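Side-chain contacts in ssDNA binding protein (Aeropyrum pernix, PDB 4PSN), which binds single-stranded DNA, which is probably held in a tunnel system formed between the subunits of its assembly: residues R30-I33 against E37-N40; G48-V53 against I83-S88; V126-E131 against R185-V190; Y139-M142 against D147-A150. One frame throughout, in Å; residues are numbered along the deposited sequence.

Contact 1 (R30-I33 against E37-N40); sequences RDAI and ELSN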
loop_
_atom_site.group_PDB
_atom_site.type_symbol
_atom_site.label_atom_id
_atom_site.label_comp_id
_atom_site.label_asym_id
_atom_site.label_seq_id
_atom_site.Cartn_x
_atom_site.Cartn_y
_atom_site.Cartn_z
ATOM N N ARG C 30 16.728 2.538 -4.624
ATOM C CA ARG C 30 17.275 1.196 -4.451
ATOM C C ARG C 30 18.228 0.809 -5.589
ATOM O O ARG C 30 19.284 0.224 -5.350
ATOM C CB ARG C 30 16.151 0.174 -4.329
ATOM C CG ARG C 30 16.612 -1.170 -3.797
ATOM C CD ARG C 30 15.522 -1.864 -2.993
ATOM N NE ARG C 30 15.136 -1.097 -1.809
ATOM C CZ ARG C 30 15.619 -1.297 -0.582
ATOM N NH1 ARG C 30 16.516 -2.250 -0.353
ATOM N NH2 ARG C 30 15.197 -0.539 0.423
ATOM N N ASP C 31 17.855 1.147 -6.820
ATOM C CA ASP C 31 18.670 0.811 -7.981
ATOM C C ASP C 31 19.948 1.643 -8.060
ATOM O O ASP C 31 21.013 1.126 -8.408
ATOM C CB ASP C 31 17.861 0.980 -9.268
ATOM C CG ASP C 31 16.792 -0.083 -9.429
ATOM O OD1 ASP C 31 16.155 -0.452 -8.420
ATOM O OD2 ASP C 31 16.596 -0.556 -10.567
ATOM N N ALA C 32 19.835 2.933 -7.755
ATOM C CA ALA C 32 21.000 3.803 -7.753
ATOM C C ALA C 32 22.024 3.293 -6.745
ATOM O O ALA C 32 23.225 3.396 -6.966
ATOM C CB ALA C 32 20.603 5.233 -7.432
ATOM N N ILE C 33 21.529 2.741 -5.640
ATOM C CA ILE C 33 22.373 2.183 -4.584
ATOM C C ILE C 33 23.049 0.884 -5.026
ATOM O O ILE C 33 24.263 0.724 -4.893
ATOM C CB ILE C 33 21.551 1.892 -3.312
ATOM C CG1 ILE C 33 21.252 3.187 -2.557
ATOM C CG2 ILE C 33 22.297 0.926 -2.404
ATOM C CD1 ILE C 33 20.314 2.995 -1.371
ATOM N N GLU C 37 25.977 3.948 -7.820
ATOM C CA GLU C 37 25.815 5.378 -8.059
ATOM C C GLU C 37 25.660 6.161 -6.749
ATOM O O GLU C 37 26.072 7.320 -6.649
ATOM C CB GLU C 37 24.603 5.617 -8.963
ATOM C CG GLU C 37 24.449 7.047 -9.443
ATOM C CD GLU C 37 23.342 7.194 -10.472
ATOM O OE1 GLU C 37 23.069 8.339 -10.898
ATOM O OE2 GLU C 37 22.745 6.162 -10.854
ATOM N N LEU C 38 25.042 5.518 -5.761
ATOM C CA LEU C 38 24.854 6.090 -4.432
ATOM C C LEU C 38 25.114 5.026 -3.378
ATOM O O LEU C 38 24.944 3.834 -3.630
ATOM C CB LEU C 38 23.420 6.596 -4.260
ATOM C CG LEU C 38 22.938 7.816 -5.048
ATOM C CD1 LEU C 38 21.446 7.989 -4.835
ATOM C CD2 LEU C 38 23.713 9.089 -4.665
ATOM N N SER C 39 25.507 5.457 -2.184
ATOM C CA SER C 39 25.640 4.538 -1.062
ATOM C C SER C 39 24.418 4.636 -0.161
ATOM O O SER C 39 23.673 5.621 -0.209
ATOM C CB SER C 39 26.879 4.885 -0.248
ATOM O OG SER C 39 26.720 6.154 0.355
ATOM N N ASN C 40 24.217 3.614 0.664
ATOM C CA ASN C 40 23.176 3.655 1.670
ATOM C C ASN C 40 23.330 4.909 2.521
ATOM O O ASN C 40 22.342 5.530 2.902
ATOM C CB ASN C 40 23.219 2.409 2.550
ATOM C CG ASN C 40 22.690 1.181 1.843
ATOM O OD1 ASN C 40 21.636 1.215 1.197
ATOM N ND2 ASN C 40 23.418 0.078 1.965
#
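Ala32 and Leu38 meet twice, once through the backbone and once through their side chains. In the polar part, Leu38 N donates to Ala32 O at 3.0 Å, with an N-H...O angle of 147°; the donor stands above the carbonyl plane and not on a lone pair. Ser35, in the turn between the segments, brings its hydroxyl to the same carbonyl oxygen, so the end of helix 30-34 is tied to the chain that leaves it. One residue on, Ile33 CA approaches Leu38 O at 3.2 Å in a nearly straight CA-H...O contact.

The apolar part is made by Ala32, Ile33 and Leu38: Ala32 CB touches Leu38 CD1 at 3.9 Å, and Ile33 CG1 lies 4.4 Å from Leu38 CB.

Methyls against a polar oxygen are a third kind. CD1 of Ile33 lies 3.4 Å from Asn40 OD1, and CG2 comes almost as near, the two side chains crossing at about a right angle. Asn40 has CG anti to its carbonyl carbon (chi1 -74°), which swings the amide back toward the isoleucine. Phe26 of helix 17-28 packs on both.

Ser39 is the N-cap of helix 40-61, so 37-40 leads from helix 30-34 into the next helix. Met3 of the second subunit packs on Ala32 and Glu37. The backbone bond and the serine hydroxyls together probably hold the turn, with the three apolar residues packed beside it.

Contact 2 (G48-V53 against I83-S88); sequences GNLNRV and IQFDFS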
loop_
_atom_site.group_PDB
_atom_site.type_symbol
_atom_site.label_atom_id
_atom_site.label_comp_id
_atom_site.label_asym_id
_atom_site.label_seq_id
_atom_site.Cartn_x
_atom_site.Cartn_y
_atom_site.Cartn_z
ATOM N N GLY C 48 17.538 11.977 6.226
ATOM C CA GLY C 48 17.671 12.561 7.552
ATOM C C GLY C 48 17.678 14.081 7.549
ATOM O O GLY C 48 17.014 14.719 8.377
ATOM N N ASN C 49 18.440 14.670 6.633
ATOM C CA ASN C 49 18.420 16.119 6.432
ATOM C C ASN C 49 17.040 16.650 6.057
ATOM O O ASN C 49 16.597 17.679 6.577
ATOM C CB ASN C 49 19.406 16.524 5.329
ATOM C CG ASN C 49 20.856 16.339 5.741
ATOM O OD1 ASN C 49 21.165 16.255 6.933
ATOM N ND2 ASN C 49 21.755 16.275 4.758
ATOM N N LEU C 50 16.365 15.980 5.126
ATOM C CA LEU C 50 15.023 16.410 4.773
ATOM C C LEU C 50 14.146 16.328 6.017
ATOM O O LEU C 50 13.388 17.244 6.309
ATOM C CB LEU C 50 14.443 15.555 3.643
ATOM C CG LEU C 50 13.027 15.908 3.173
ATOM C CD1 LEU C 50 12.948 17.370 2.768
ATOM C CD2 LEU C 50 12.585 14.982 2.008
ATOM N N ASN C 51 14.259 15.231 6.763
ATOM C CA ASN C 51 13.414 15.052 7.934
ATOM C C ASN C 51 13.655 16.145 8.965
ATOM O O ASN C 51 12.723 16.598 9.630
ATOM C CB ASN C 51 13.602 13.664 8.535
ATOM C CG ASN C 51 12.810 12.608 7.782
ATOM O OD1 ASN C 51 11.788 12.922 7.175
ATOM N ND2 ASN C 51 13.276 11.362 7.810
ATOM N N ARG C 52 14.907 16.582 9.072
ATOM C CA ARG C 52 15.271 17.614 10.043
ATOM C C ARG C 52 14.533 18.899 9.710
ATOM O O ARG C 52 13.952 19.559 10.585
ATOM C CB ARG C 52 16.786 17.835 10.031
ATOM C CG ARG C 52 17.311 18.752 11.129
ATOM C CD ARG C 52 17.298 20.199 10.717
ATOM N NE ARG C 52 17.852 21.051 11.771
ATOM C CZ ARG C 52 17.145 21.527 12.793
ATOM N NH1 ARG C 52 17.733 22.293 13.711
ATOM N NH2 ARG C 52 15.848 21.244 12.894
ATOM N N VAL C 53 14.545 19.244 8.429
ATOM C CA VAL C 53 13.860 20.431 7.945
ATOM C C VAL C 53 12.349 20.327 8.114
ATOM O O VAL C 53 11.690 21.283 8.536
ATOM C CB VAL C 53 14.195 20.654 6.473
ATOM C CG1 VAL C 53 13.191 21.579 5.831
ATOM C CG2 VAL C 53 15.622 21.188 6.351
ATOM N N ILE C 83 22.600 13.791 -4.219
ATOM C CA ILE C 83 21.173 14.037 -4.112
ATOM C C ILE C 83 20.929 15.490 -3.720
ATOM O O ILE C 83 21.474 15.964 -2.724
ATOM C CB ILE C 83 20.550 13.126 -3.038
ATOM C CG1 ILE C 83 20.879 11.664 -3.330
ATOM C CG2 ILE C 83 19.046 13.320 -2.975
ATOM C CD1 ILE C 83 20.551 10.717 -2.194
ATOM N N GLN C 84 20.118 16.197 -4.500
ATOM C CA GLN C 84 19.724 17.552 -4.143
ATOM C C GLN C 84 18.206 17.694 -4.202
ATOM O O GLN C 84 17.591 17.365 -5.211
ATOM C CB GLN C 84 20.375 18.568 -5.086
ATOM C CG GLN C 84 21.877 18.372 -5.285
ATOM C CD GLN C 84 22.291 18.457 -6.752
ATOM O OE1 GLN C 84 22.521 19.547 -7.284
ATOM N NE2 GLN C 84 22.377 17.301 -7.414
ATOM N N PHE C 85 17.608 18.181 -3.119
ATOM C CA PHE C 85 16.176 18.462 -3.099
ATOM C C PHE C 85 15.884 19.849 -3.658
ATOM O O PHE C 85 16.661 20.779 -3.455
ATOM C CB PHE C 85 15.623 18.358 -1.674
ATOM C CG PHE C 85 15.672 16.979 -1.107
ATOM C CD1 PHE C 85 14.788 16.008 -1.540
ATOM C CD2 PHE C 85 16.600 16.649 -0.130
ATOM C CE1 PHE C 85 14.830 14.730 -1.025
ATOM C CE2 PHE C 85 16.652 15.373 0.394
ATOM C CZ PHE C 85 15.769 14.407 -0.050
ATOM N N ASP C 86 14.771 19.990 -4.374
ATOM C CA ASP C 86 14.354 21.301 -4.845
ATOM C C ASP C 86 13.253 21.834 -3.953
ATOM O O ASP C 86 12.092 21.466 -4.102
ATOM C CB ASP C 86 13.869 21.261 -6.292
ATOM C CG ASP C 86 13.563 22.654 -6.837
ATOM O OD1 ASP C 86 13.364 23.580 -6.021
ATOM O OD2 ASP C 86 13.520 22.825 -8.075
ATOM N N PHE C 87 13.603 22.717 -3.030
ATOM C CA PHE C 87 12.612 23.132 -2.051
ATOM C C PHE C 87 11.517 24.033 -2.608
ATOM O O PHE C 87 10.488 24.212 -1.968
ATOM C CB PHE C 87 13.264 23.696 -0.794
ATOM C CG PHE C 87 13.911 22.643 0.067
ATOM C CD1 PHE C 87 13.167 21.934 0.990
ATOM C CD2 PHE C 87 15.261 22.355 -0.056
ATOM C CE1 PHE C 87 13.761 20.955 1.790
ATOM C CE2 PHE C 87 15.861 21.386 0.737
ATOM C CZ PHE C 87 15.110 20.683 1.660
ATOM N N SER C 88 11.717 24.563 -3.812
ATOM C CA SER C 88 10.656 25.304 -4.494
ATOM C C SER C 88 9.523 24.372 -4.946
ATOM O O SER C 88 8.466 24.830 -5.379
ATOM C CB SER C 88 11.199 26.093 -5.693
ATOM O OG SER C 88 11.427 25.250 -6.813
#
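Helix 40-61 packs on the three-stranded antiparallel sheet of the N-terminal part, and here Leu50 and Val53 of the helix face Phe85, near the start of strand 83-97, and Phe87, at the corner that follows. The backbones stay apart, Leu50 CA and Phe85 CA being 8.2 Å from each other.

Leu50 does most of the work, its two methyls parted between the two rings. CD2 sits over one face of Phe85 in a CH-pi contact, 4.1 Å from the ring centroid and 27° off the normal, while CB of the leucine touches the same ring at CE2 (3.9 Å). With CG anti to the backbone N (chi1 -180°), the leucine fork extends toward the strand, and CD1 goes to Phe87 CE1 at 3.8 Å. Leu50 and Phe87 lie alongside, running in opposite senses. One helical turn on, Val53 CG1 meets the same Phe87 CE1 at 4.1 Å, coming to the ring obliquely.

Beyond Phe85 the strand turns a corner, where Asp86 OD1 accepts from Ser88 N, an Asx turn, and also from Ser88 OG. Ile74 of strand 69-78 packs on both phenylalanines, and Val21 of helix 17-28 on Leu50. On the helix, Val53 also packs on Phe110 of the third subunit. Aliphatic side chains set against aromatic rings form the hydrophobic layer between helix and antiparallel sheet in this alpha+beta domain.

Contact 3 (V126-E131 against R185-V190); sequences VEKVGE and RIDDFV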
loop_
_atom_site.group_PDB
_atom_site.type_symbol
_atom_site.label_atom_id
_atom_site.label_comp_id
_atom_site.label_asym_id
_atom_site.label_seq_id
_atom_site.Cartn_x
_atom_site.Cartn_y
_atom_site.Cartn_z
ATOM N N VAL C 126 -34.120 13.956 -11.227
ATOM C CA VAL C 126 -33.474 14.125 -12.522
ATOM C C VAL C 126 -33.857 15.456 -13.120
ATOM O O VAL C 126 -34.860 16.062 -12.728
ATOM C CB VAL C 126 -33.884 13.035 -13.552
ATOM C CG1 VAL C 126 -33.473 11.640 -13.076
ATOM C CG2 VAL C 126 -35.371 13.107 -13.845
ATOM N N GLU C 127 -33.055 15.904 -14.075
ATOM C CA GLU C 127 -33.404 17.068 -14.871
ATOM C C GLU C 127 -32.949 16.784 -16.289
ATOM O O GLU C 127 -31.807 16.336 -16.494
ATOM C CB GLU C 127 -32.708 18.317 -14.322
ATOM C CG GLU C 127 -33.406 19.622 -14.687
ATOM C CD GLU C 127 -34.832 19.705 -14.141
ATOM O OE1 GLU C 127 -35.791 19.571 -14.939
ATOM O OE2 GLU C 127 -34.994 19.906 -12.915
ATOM N N LYS C 128 -33.836 17.015 -17.254
ATOM C CA LYS C 128 -33.515 16.820 -18.659
ATOM C C LYS C 128 -32.382 17.755 -19.085
ATOM O O LYS C 128 -32.390 18.949 -18.770
ATOM C CB LYS C 128 -34.752 17.028 -19.544
ATOM C CG LYS C 128 -34.477 16.834 -21.039
ATOM C CD LYS C 128 -35.755 16.591 -21.836
ATOM C CE LYS C 128 -36.872 17.545 -21.439
ATOM N NZ LYS C 128 -38.116 17.354 -22.261
ATOM N N VAL C 129 -31.391 17.185 -19.763
ATOM C CA VAL C 129 -30.273 17.941 -20.313
ATOM C C VAL C 129 -30.504 18.277 -21.779
ATOM O O VAL C 129 -30.286 19.405 -22.208
ATOM C CB VAL C 129 -28.967 17.129 -20.253
ATOM C CG1 VAL C 129 -27.822 17.920 -20.896
ATOM C CG2 VAL C 129 -28.636 16.759 -18.833
ATOM N N GLY C 130 -30.913 17.285 -22.563
ATOM C CA GLY C 130 -31.089 17.489 -23.991
ATOM C C GLY C 130 -31.245 16.185 -24.750
ATOM O O GLY C 130 -31.388 15.125 -24.147
ATOM N N GLU C 131 -31.229 16.275 -26.077
ATOM C CA GLU C 131 -31.300 15.110 -26.946
ATOM C C GLU C 131 -30.005 14.941 -27.730
ATOM O O GLU C 131 -29.347 15.919 -28.085
ATOM C CB GLU C 131 -32.470 15.237 -27.917
ATOM C CG GLU C 131 -33.828 15.076 -27.259
ATOM C CD GLU C 131 -34.973 15.039 -28.267
ATOM O OE1 GLU C 131 -34.697 14.918 -29.484
ATOM O OE2 GLU C 131 -36.146 15.133 -27.834
ATOM N N ARG C 185 -44.331 10.275 -22.761
ATOM C CA ARG C 185 -44.428 10.043 -21.322
ATOM C C ARG C 185 -43.064 9.748 -20.685
ATOM O O ARG C 185 -42.987 9.367 -19.519
ATOM C CB ARG C 185 -45.394 8.887 -21.037
ATOM C CG ARG C 185 -46.842 9.161 -21.447
ATOM C CD ARG C 185 -47.394 10.405 -20.760
ATOM N NE ARG C 185 -47.517 10.219 -19.317
ATOM C CZ ARG C 185 -47.964 11.150 -18.479
ATOM N NH1 ARG C 185 -48.034 10.894 -17.178
ATOM N NH2 ARG C 185 -48.339 12.339 -18.942
ATOM N N ILE C 186 -41.992 9.912 -21.450
ATOM C CA ILE C 186 -40.664 9.553 -20.953
ATOM C C ILE C 186 -40.243 10.422 -19.756
ATOM O O ILE C 186 -39.719 9.908 -18.770
ATOM C CB ILE C 186 -39.598 9.529 -22.096
ATOM C CG1 ILE C 186 -39.888 8.338 -23.026
ATOM C CG2 ILE C 186 -38.175 9.411 -21.521
ATOM C CD1 ILE C 186 -38.949 8.190 -24.208
ATOM N N ASP C 187 -40.501 11.724 -19.825
ATOM C CA ASP C 187 -40.132 12.619 -18.720
ATOM C C ASP C 187 -40.783 12.156 -17.428
ATOM O O ASP C 187 -40.108 11.948 -16.424
ATOM C CB ASP C 187 -40.529 14.072 -19.003
ATOM C CG ASP C 187 -39.602 14.753 -20.005
ATOM O OD1 ASP C 187 -38.553 14.165 -20.352
ATOM O OD2 ASP C 187 -39.916 15.886 -20.441
ATOM N N ASP C 188 -42.102 12.004 -17.459
ATOM C CA ASP C 188 -42.823 11.442 -16.327
ATOM C C ASP C 188 -42.272 10.075 -15.907
ATOM O O ASP C 188 -42.069 9.819 -14.729
ATOM C CB ASP C 188 -44.311 11.338 -16.654
ATOM C CG ASP C 188 -44.956 12.700 -16.842
ATOM O OD1 ASP C 188 -44.610 13.624 -16.072
ATOM O OD2 ASP C 188 -45.797 12.850 -17.758
ATOM N N PHE C 189 -42.047 9.189 -16.871
ATOM C CA PHE C 189 -41.554 7.869 -16.530
ATOM C C PHE C 189 -40.212 7.949 -15.799
ATOM O O PHE C 189 -39.990 7.258 -14.799
ATOM C CB PHE C 189 -41.425 6.994 -17.775
ATOM C CG PHE C 189 -40.834 5.654 -17.490
ATOM C CD1 PHE C 189 -41.647 4.559 -17.248
ATOM C CD2 PHE C 189 -39.456 5.492 -17.436
ATOM C CE1 PHE C 189 -41.092 3.316 -16.975
ATOM C CE2 PHE C 189 -38.897 4.248 -17.160
ATOM C CZ PHE C 189 -39.714 3.167 -16.926
ATOM N N VAL C 190 -39.321 8.811 -16.273
ATOM C CA VAL C 190 -38.000 8.909 -15.648
ATOM C C VAL C 190 -38.085 9.441 -14.210
ATOM O O VAL C 190 -37.443 8.913 -13.303
ATOM C CB VAL C 190 -37.030 9.743 -16.497
ATOM C CG1 VAL C 190 -35.756 10.028 -15.720
ATOM C CG2 VAL C 190 -36.700 8.978 -17.774
#
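Strand 125-131, at the edge of the six-stranded antiparallel sheet within this chain, runs past the N-terminal end of helix 186-198 with CA atoms 7.6 Å apart at Val126 and Val190 and 7.8 Å apart at Lys128 and Asp187. The contact is a helix packed on one face of a sheet, with an ion pair toward its outer border. Lys128 keeps CG anti to the backbone N (chi1 -180°) and then bends at chi3 (45°), which carries NZ across to the aspartate. There NZ donates to the syn lone pair of Asp187 OD2 at 3.0 Å, a salt-bridging hydrogen bond. The other oxygen, OD1, accepts from Tyr139 OH of the adjacent strand, so one carboxylate joins the helix to two strands. An asparagine in place of Asp187 would probably weaken the hold on Lys128, leaving the ammonium without its opposite charge. Beyond Lys128 the strand carries a classic beta bulge, Val129 and Gly130 both facing Val138. Deeper in, Leu151 and Val153 of strand 146-155 pack on Val190. Val190 CG1 rests against both methyls of Val126, touching CG2 at 3.6 Å and CG1 at 3.8 Å.

Contact 4 (Y139-M142 against D147-A150); sequences YRIM and DVGA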
loop_
_atom_site.group_PDB
_atom_site.type_symbol
_atom_site.label_atom_id
_atom_site.label_comp_id
_atom_site.label_asym_id
_atom_site.label_seq_id
_atom_site.Cartn_x
_atom_site.Cartn_y
_atom_site.Cartn_z
ATOM N N TYR C 139 -30.615 12.800 -19.269
ATOM C CA TYR C 139 -30.989 13.435 -18.010
ATOM C C TYR C 139 -29.800 13.455 -17.084
ATOM O O TYR C 139 -29.024 12.493 -17.027
ATOM C CB TYR C 139 -32.106 12.649 -17.301
ATOM C CG TYR C 139 -33.369 12.559 -18.088
ATOM C CD1 TYR C 139 -34.431 13.432 -17.853
ATOM C CD2 TYR C 139 -33.502 11.608 -19.076
ATOM C CE1 TYR C 139 -35.593 13.351 -18.586
ATOM C CE2 TYR C 139 -34.642 11.518 -19.802
ATOM C CZ TYR C 139 -35.685 12.393 -19.565
ATOM O OH TYR C 139 -36.826 12.280 -20.315
ATOM N N ARG C 140 -29.651 14.554 -16.353
ATOM C CA ARG C 140 -28.774 14.560 -15.193
ATOM C C ARG C 140 -29.480 13.911 -14.002
ATOM O O ARG C 140 -30.685 14.093 -13.804
ATOM C CB ARG C 140 -28.394 15.993 -14.806
ATOM C CG ARG C 140 -27.313 16.630 -15.674
ATOM C CD ARG C 140 -26.823 17.937 -15.039
ATOM N NE ARG C 140 -27.902 18.620 -14.323
ATOM C CZ ARG C 140 -28.695 19.547 -14.859
ATOM N NH1 ARG C 140 -28.528 19.919 -16.124
ATOM N NH2 ARG C 140 -29.662 20.110 -14.129
ATOM N N ILE C 141 -28.729 13.153 -13.215
ATOM C CA ILE C 141 -29.253 12.574 -11.983
ATOM C C ILE C 141 -28.682 13.341 -10.798
ATOM O O ILE C 141 -27.501 13.657 -10.774
ATOM C CB ILE C 141 -28.874 11.096 -11.861
ATOM C CG1 ILE C 141 -29.351 10.317 -13.095
ATOM C CG2 ILE C 141 -29.495 10.489 -10.616
ATOM C CD1 ILE C 141 -28.882 8.859 -13.108
HETATM N N MSE C 142 -29.535 13.640 -9.822
HETATM C CA MSE C 142 -29.145 14.344 -8.619
HETATM C C MSE C 142 -29.481 13.548 -7.372
HETATM O O MSE C 142 -30.442 12.787 -7.349
HETATM C CB MSE C 142 -29.949 15.629 -8.555
HETATM C CG MSE C 142 -30.695 15.838 -9.825
HETATM SE SE MSE C 142 -29.895 17.286 -10.776
HETATM C CE MSE C 142 -30.770 18.659 -9.752
ATOM N N ASP C 147 -25.503 17.297 -8.564
ATOM C CA ASP C 147 -25.315 16.429 -9.730
ATOM C C ASP C 147 -24.451 15.214 -9.375
ATOM O O ASP C 147 -23.323 15.369 -8.909
ATOM C CB ASP C 147 -24.662 17.204 -10.883
ATOM C CG ASP C 147 -25.513 18.375 -11.365
ATOM O OD1 ASP C 147 -26.721 18.391 -11.067
ATOM O OD2 ASP C 147 -24.979 19.278 -12.047
ATOM N N VAL C 148 -24.966 14.001 -9.562
ATOM C CA VAL C 148 -24.152 12.826 -9.206
ATOM C C VAL C 148 -24.079 11.832 -10.377
ATOM O O VAL C 148 -23.390 10.814 -10.297
ATOM C CB VAL C 148 -24.699 12.096 -7.946
ATOM C CG1 VAL C 148 -24.591 12.986 -6.681
ATOM C CG2 VAL C 148 -26.151 11.630 -8.195
ATOM N N GLY C 149 -24.764 12.126 -11.471
ATOM C CA GLY C 149 -24.804 11.143 -12.545
ATOM C C GLY C 149 -25.601 11.530 -13.769
ATOM O O GLY C 149 -25.976 12.682 -13.949
ATOM N N ALA C 150 -25.866 10.546 -14.623
ATOM C CA ALA C 150 -26.592 10.786 -15.856
ATOM C C ALA C 150 -27.277 9.519 -16.317
ATOM O O ALA C 150 -26.846 8.412 -15.993
ATOM C CB ALA C 150 -25.653 11.296 -16.963
#
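Ile141 O takes two backbone N-H groups from the facing strand: Val148 N at 2.8 Å, nearly straight at 175°, and Gly149 N at 3.2 Å, a weak, bent bond. In return Ile141 N gives a straight bond to Gly149 O at 2.9 Å.

Two consecutive residues facing one partner make a classic beta bulge, set here in the hairpin of strands 137-143 and 146-155. Before it, Arg140 and Ala150 form a non-hydrogen-bonded pair; past it the register has slipped by one and Met142, a selenomethionine, pairs with Asp147. Glycine carries no side chain beside the isoleucine, whose CB packs against Gly149 C. Ile141 CD1 runs on to Ala150 O at 3.6 Å, on the face of the sheet that Phe198 of helix 186-198 helps to cover.

Arg140, Met142 and Asp147 share the other face. Arg140 bends at chi3 (-33°), turning NE toward Asp147 OD1 in a weak, salt-bridging hydrogen bond of 3.5 Å; the guanidinium and carboxylate planes stand 42° apart. The selenium of Met142 lies 3.4 Å from the same oxygen, its side chain running parallel to that of the aspartate. A leucine replacing Arg140 would probably leave the Asp147 carboxylate without this positive partner and freer to turn. Helix 206-218 covers Ala150 with Val213, Ile216 and Leu217. On Val148, CG2 sits between the backbone N and carbonyl carbon and touches Ile141 O at 3.5 Å.

From the N terminus, contact 1 comes first and closes a short loop between helix 30-34 and helix 40-61. Contact 2 opens farther along that second helix and closes a longer loop on strand 83-97, tying helix to sheet; the two touch through Leu38 and Ile83. Helix 100-113 then follows before the six-stranded sheet. Contact 3 joins the sheet's first strand to helix 186-198, and contact 4, a local hairpin, is nested inside the loop it closes. Their centres lie about 11 Å apart, and Glu127 meets Arg140 between neighbouring strands. No loops cross; contacts 1 and 2 lie on the opposite side of the chain's centre from contacts 3 and 4.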